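Local coordinates for PHOX (Pseudomonas fluorescens, PDB 4A9V), which hydrolyses phosphate monoesters as a beta-propeller alkaline phosphatase of the PhoX family, using a complex iron-calcium cofactor, at residues T92-L97 against G102-A107; K112-E117 against I225-F230. All blocks are in the same frame, centred on the assembly; numbering follows the deposited sequence.

In the fold
Contact 1 and contact 2 lie on the same side of the chain's centre, their own centres about 8 Å apart, and both involve the chain that links strand 82-89 to strand 118-127. Contact 1 is local and only partly buried: Y94 of helix 94-97 meets the loop that leads into helix 107-115. Contact 2 is fully buried and long-range, bringing residues 112-117, on and just after that second helix, against W227 from a loop more than 100 residues further on. Neither has a hydrogen bond between its segments; a Met-aromatic edge contact and a proline mark the first, a CH-pi contact the second. One of the places where they meet is the hydrogen bond from the Y94 hydroxyl to the carbonyl of I225.

Contact 1: residues T92-L97 against G102-A107; sequences TNYRYL and GMPQSA
The ring of Y94 meets the 102-107 loop along the side that carries CD2 and CE2, and has the ring of Y98 as a further neighbour, the two planes about 40° apart. M103 brings its sulfur to the ring edge, near the ring plane, with SD 3.8 Å from CE2 of Y94. This is a Met-aromatic contact, the sulfur lying 75° off the ring normal. P104 approaches obliquely, its side chain crossing that of Y94 at about a right angle; P104 CD is 3.5 Å from Y94 CE2, and P104 CG reaches the hydroxyl end, 3.7 Å from Y94 OH. Further back, Y94 CB lies 3.4 Å from G102 O, a polar atom that the contact buries and that has no partner in the model.

Y94 turns its CG anti to its own carbonyl carbon (chi1 -67°), which carries the ring out from the helix along the loop. M103 takes the same first torsion and bends again at chi2 (-66°), bringing SD back to the ring although its CB points away. The hydroxyl end of Y94 is taken up by I225 O, in the loop that supplies contact 2.

Y94 opens the short helix 94-97, and the loop runs on into helix 107-115, whose D109 and V110 pack on P104. The ring thus sits at the junction between two successive helices that follow strand 82-89.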
loop_
_atom_site.group_PDB
_atom_site.type_symbol
_atom_site.label_atom_id
_atom_site.label_comp_id
_atom_site.label_asym_id
_atom_site.label_seq_id
_atom_site.Cartn_x
_atom_site.Cartn_y
_atom_site.Cartn_z
ATOM N N THR A 92 0.743 9.434 10.830
ATOM C CA THR A 92 1.512 10.606 11.214
ATOM C C THR A 92 2.455 10.281 12.358
ATOM O O THR A 92 2.343 9.244 13.003
ATOM C CB THR A 92 0.596 11.812 11.542
ATOM O OG1 THR A 92 1.391 12.985 11.772
ATOM C CG2 THR A 92 -0.264 11.538 12.764
ATOM N N ASN A 93 3.422 11.163 12.557
ATOM C CA ASN A 93 4.501 10.951 13.509
ATOM C C ASN A 93 4.363 11.969 14.632
ATOM O O ASN A 93 4.644 13.153 14.433
ATOM C CB ASN A 93 5.828 11.165 12.787
ATOM C CG ASN A 93 5.896 10.399 11.477
ATOM O OD1 ASN A 93 5.779 9.176 11.459
ATOM N ND2 ASN A 93 6.021 11.120 10.369
ATOM N N TYR A 94 3.786 11.555 15.755
ATOM C CA TYR A 94 3.443 12.501 16.810
ATOM C C TYR A 94 4.658 13.313 17.285
ATOM O O TYR A 94 4.511 14.460 17.695
ATOM C CB TYR A 94 2.799 11.788 18.001
ATOM C CG TYR A 94 1.436 11.169 17.730
ATOM C CD1 TYR A 94 0.627 11.609 16.693
ATOM C CD2 TYR A 94 0.934 10.184 18.563
ATOM C CE1 TYR A 94 -0.647 11.096 16.508
ATOM C CE2 TYR A 94 -0.345 9.680 18.397
ATOM C CZ TYR A 94 -1.148 10.177 17.397
ATOM O OH TYR A 94 -2.415 9.682 17.180
ATOM N N ARG A 95 5.852 12.724 17.240
ATOM C CA ARG A 95 7.040 13.455 17.674
ATOM C C ARG A 95 7.289 14.715 16.864
ATOM O O ARG A 95 7.924 15.648 17.357
ATOM C CB ARG A 95 8.283 12.560 17.686
ATOM C CG ARG A 95 8.851 12.219 16.324
ATOM C CD ARG A 95 9.989 11.213 16.431
ATOM N NE ARG A 95 11.115 11.753 17.189
ATOM C CZ ARG A 95 11.846 11.052 18.051
ATOM N NH1 ARG A 95 11.653 9.747 18.182
ATOM N NH2 ARG A 95 12.880 11.620 18.648
ATOM N N TYR A 96 6.789 14.740 15.631
ATOM C CA TYR A 96 6.954 15.887 14.740
ATOM C C TYR A 96 5.657 16.668 14.529
ATOM O O TYR A 96 5.696 17.837 14.161
ATOM C CB TYR A 96 7.542 15.451 13.396
ATOM C CG TYR A 96 8.852 14.711 13.524
ATOM C CD1 TYR A 96 9.917 15.265 14.213
ATOM C CD2 TYR A 96 9.034 13.471 12.930
ATOM C CE1 TYR A 96 11.113 14.591 14.336
ATOM C CE2 TYR A 96 10.236 12.797 13.031
ATOM C CZ TYR A 96 11.263 13.354 13.757
ATOM O OH TYR A 96 12.456 12.690 13.919
ATOM N N LEU A 97 4.509 16.031 14.713
ATOM C CA LEU A 97 3.240 16.646 14.352
ATOM C C LEU A 97 2.875 17.790 15.303
ATOM O O LEU A 97 2.353 18.819 14.878
ATOM C CB LEU A 97 2.126 15.596 14.339
ATOM C CG LEU A 97 0.734 16.121 13.975
ATOM C CD1 LEU A 97 0.721 16.742 12.584
ATOM C CD2 LEU A 97 -0.300 15.011 14.084
ATOM N N GLY A 102 4.100 14.514 21.638
ATOM C CA GLY A 102 3.517 13.337 22.281
ATOM C C GLY A 102 2.103 13.023 21.820
ATOM O O GLY A 102 1.683 13.400 20.719
ATOM N N MET A 103 1.380 12.281 22.652
ATOM C CA MET A 103 0.026 11.853 22.320
ATOM C C MET A 103 -0.905 13.045 22.151
ATOM O O MET A 103 -0.739 14.062 22.808
ATOM C CB MET A 103 -0.516 10.941 23.416
ATOM C CG MET A 103 0.237 9.626 23.523
ATOM S SD MET A 103 0.012 8.624 22.044
ATOM C CE MET A 103 1.187 7.304 22.342
ATOM N N PRO A 104 -1.992 12.862 21.393
ATOM C CA PRO A 104 -2.989 13.916 21.280
ATOM C C PRO A 104 -3.518 14.340 22.652
ATOM O O PRO A 104 -3.748 13.490 23.515
ATOM C CB PRO A 104 -4.096 13.256 20.452
ATOM C CG PRO A 104 -3.378 12.244 19.615
ATOM C CD PRO A 104 -2.277 11.726 20.499
ATOM N N GLN A 105 -3.720 15.643 22.832
ATOM C CA GLN A 105 -4.138 16.198 24.119
ATOM C C GLN A 105 -5.546 16.766 24.092
ATOM O O GLN A 105 -5.994 17.353 25.072
ATOM C CB GLN A 105 -3.174 17.297 24.552
ATOM C CG GLN A 105 -1.769 16.792 24.768
ATOM C CD GLN A 105 -0.813 17.869 25.234
ATOM O OE1 GLN A 105 -1.125 19.062 25.217
ATOM N NE2 GLN A 105 0.397 17.457 25.548
ATOM N N SER A 106 -6.164 16.775 22.919
ATOM C CA SER A 106 -7.416 17.488 22.737
ATOM C C SER A 106 -8.129 16.955 21.509
ATOM O O SER A 106 -7.515 16.315 20.652
ATOM C CB SER A 106 -7.144 18.976 22.544
ATOM O OG SER A 106 -6.454 19.201 21.330
ATOM N N ALA A 107 -9.387 17.354 21.363
ATOM C CA ALA A 107 -10.130 17.131 20.132
ATOM C C ALA A 107 -9.438 17.750 18.921
ATOM O O ALA A 107 -9.378 17.133 17.861
ATOM C CB ALA A 107 -11.544 17.672 20.262
#

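Contact 2: residues K112-E117 against I225-F230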
loop_
_atom_site.group_PDB
_atom_site.type_symbol
_atom_site.label_atom_id
_atom_site.label_comp_id
_atom_site.label_asym_id
_atom_site.label_seq_id
_atom_site.Cartn_x
_atom_site.Cartn_y
_atom_site.Cartn_z
ATOM N N LYS A 112 -6.299 17.135 13.941
ATOM C CA LYS A 112 -5.062 17.412 13.224
ATOM C C LYS A 112 -4.390 16.122 12.731
ATOM O O LYS A 112 -3.881 16.073 11.615
ATOM C CB LYS A 112 -4.120 18.196 14.131
ATOM C CG LYS A 112 -2.802 18.600 13.512
ATOM C CD LYS A 112 -2.085 19.594 14.406
ATOM C CE LYS A 112 -0.620 19.708 14.051
ATOM N NZ LYS A 112 0.069 20.749 14.863
ATOM N N ALA A 113 -4.420 15.066 13.543
ATOM C CA ALA A 113 -3.902 13.757 13.125
ATOM C C ALA A 113 -4.733 13.188 11.979
ATOM O O ALA A 113 -4.183 12.711 10.990
ATOM C CB ALA A 113 -3.865 12.793 14.306
ATOM N N LEU A 114 -6.051 13.239 12.100
ATOM C CA LEU A 114 -6.916 12.750 11.028
ATOM C C LEU A 114 -6.704 13.543 9.732
ATOM O O LEU A 114 -6.764 12.983 8.632
ATOM C CB LEU A 114 -8.378 12.839 11.471
ATOM C CG LEU A 114 -8.827 11.672 12.350
ATOM C CD1 LEU A 114 -10.018 12.064 13.205
ATOM C CD2 LEU A 114 -9.166 10.451 11.516
ATOM N N ALA A 115 -6.374 14.826 9.872
ATOM C CA ALA A 115 -6.114 15.693 8.731
ATOM C C ALA A 115 -4.870 15.263 7.958
ATOM O O ALA A 115 -4.736 15.561 6.773
ATOM C CB ALA A 115 -5.967 17.129 9.196
ATOM N N CYS A 116 -3.921 14.646 8.655
ATOM C CA CYS A 116 -2.683 14.187 8.039
ATOM C C CYS A 116 -2.867 13.002 7.109
ATOM O O CYS A 116 -1.942 12.679 6.374
ATOM C CB CYS A 116 -1.693 13.765 9.117
ATOM S SG CYS A 116 -0.915 15.101 10.044
ATOM N N GLU A 117 -3.941 12.241 7.307
ATOM C CA GLU A 117 -4.119 10.961 6.632
ATOM C C GLU A 117 -5.142 11.098 5.520
ATOM O O GLU A 117 -5.909 12.056 5.487
ATOM C CB GLU A 117 -4.550 9.897 7.639
ATOM C CG GLU A 117 -3.585 9.818 8.818
ATOM C CD GLU A 117 -3.811 8.674 9.781
ATOM O OE1 GLU A 117 -4.586 7.746 9.498
ATOM O OE2 GLU A 117 -3.208 8.744 10.877
ATOM N N ILE A 225 -2.329 5.106 19.232
ATOM C CA ILE A 225 -2.928 6.179 18.444
ATOM C C ILE A 225 -3.710 7.155 19.344
ATOM O O ILE A 225 -3.514 8.375 19.272
ATOM C CB ILE A 225 -3.834 5.604 17.328
ATOM C CG1 ILE A 225 -3.029 4.704 16.387
ATOM C CG2 ILE A 225 -4.521 6.720 16.563
ATOM C CD1 ILE A 225 -1.818 5.370 15.776
ATOM N N ASN A 226 -4.587 6.618 20.191
ATOM C CA ASN A 226 -5.204 7.376 21.270
ATOM C C ASN A 226 -5.956 8.603 20.756
ATOM O O ASN A 226 -5.861 9.710 21.296
ATOM C CB ASN A 226 -4.154 7.710 22.328
ATOM C CG ASN A 226 -3.593 6.460 22.985
ATOM O OD1 ASN A 226 -4.317 5.486 23.184
ATOM N ND2 ASN A 226 -2.282 6.426 23.182
ATOM N N TRP A 227 -6.829 8.339 19.786
ATOM C CA TRP A 227 -7.849 9.294 19.367
ATOM C C TRP A 227 -9.101 9.192 20.202
ATOM O O TRP A 227 -9.768 10.193 20.456
ATOM C CB TRP A 227 -8.211 9.060 17.907
ATOM C CG TRP A 227 -7.093 9.338 16.946
ATOM C CD1 TRP A 227 -5.874 9.957 17.207
ATOM C CD2 TRP A 227 -7.092 9.051 15.521
ATOM N NE1 TRP A 227 -5.144 10.078 16.056
ATOM C CE2 TRP A 227 -5.790 9.480 15.024
ATOM C CE3 TRP A 227 -7.938 8.357 14.679
ATOM C CZ2 TRP A 227 -5.413 9.284 13.712
ATOM C CZ3 TRP A 227 -7.554 8.169 13.360
ATOM C CH2 TRP A 227 -6.317 8.614 12.889
ATOM N N HIS A 228 -9.450 7.977 20.613
ATOM C CA HIS A 228 -10.727 7.725 21.274
ATOM C C HIS A 228 -10.985 8.480 22.562
ATOM O O HIS A 228 -12.142 8.722 22.886
ATOM C CB HIS A 228 -10.931 6.225 21.484
ATOM C CG HIS A 228 -9.899 5.589 22.384
ATOM N ND1 HIS A 228 -8.685 5.196 21.935
ATOM C CD2 HIS A 228 -9.940 5.278 23.737
ATOM C CE1 HIS A 228 -7.969 4.716 22.970
ATOM N NE2 HIS A 228 -8.738 4.766 24.071
ATOM N N PRO A 229 -9.937 8.940 23.278
ATOM C CA PRO A 229 -10.246 9.723 24.481
ATOM C C PRO A 229 -10.813 11.106 24.172
ATOM O O PRO A 229 -11.417 11.726 25.046
ATOM C CB PRO A 229 -8.888 9.841 25.182
ATOM C CG PRO A 229 -8.107 8.674 24.687
ATOM C CD PRO A 229 -8.524 8.532 23.255
ATOM N N PHE A 230 -10.679 11.558 22.927
ATOM C CA PHE A 230 -11.103 12.906 22.564
ATOM C C PHE A 230 -12.124 12.933 21.428
ATOM O O PHE A 230 -12.794 13.950 21.235
ATOM C CB PHE A 230 -9.892 13.766 22.209
ATOM C CG PHE A 230 -8.912 13.917 23.333
ATOM C CD1 PHE A 230 -9.201 14.738 24.408
ATOM C CD2 PHE A 230 -7.769 13.137 23.382
ATOM C CE1 PHE A 230 -8.355 14.804 25.497
ATOM C CE2 PHE A 230 -6.900 13.225 24.451
ATOM C CZ PHE A 230 -7.201 14.049 25.516
#
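At A113 and W227 the two backbones come nearest, yet their CA atoms are still 8.6 Å apart, so side chains bridge the whole gap. On one side the chain is leaving helix 107-115, with C116 N bonded to A113 O at 3.0 Å before E117 turns to extended angles. On the other, residues 227-229 have helical angles without forming a regular helix, and F230 N returns to W227 O at 3.0 Å, closing a turn with W227 at its start.

The W227 indole fills the gap. Over one face of its six-membered ring stands L114, whose CG, offset toward the rim of the indole, is 4.0 Å from the centroid of that ring and 16° off the normal, a CH-pi contact. The CD2 branch of L114 presses closer, 3.3 Å from CZ3 of W227. The opposite face carries CG2 of I225, from the indole's own segment. A113 reaches the pyrrole side obliquely, its CB 3.5 Å from W227 NE1.

E117 comes from the opposite direction to W227 and meets the ring edge. With its chain extended beyond CG (chi2 -172°), it sets OE2 3.6 Å from W227 CZ2, the carboxylate plane turned 48° from the indole. The other oxygen, OE1, accepts a hydrogen bond from the backbone N of Q177, so this buried carboxylate is tied to a third part of the chain.

F234 meets the indole edge-to-face. The E117 side chain lies about 10 Å from the mu-oxo-diiron centre, outside its ligand pocket. This is buried packing at the outer part of the beta-propeller, where a tryptophan from the loop between helix 211-216 and strand 249-252 wedges against a helix inserted between strands 82-89 and 118-127, antiparallel neighbours in a four-stranded sheet.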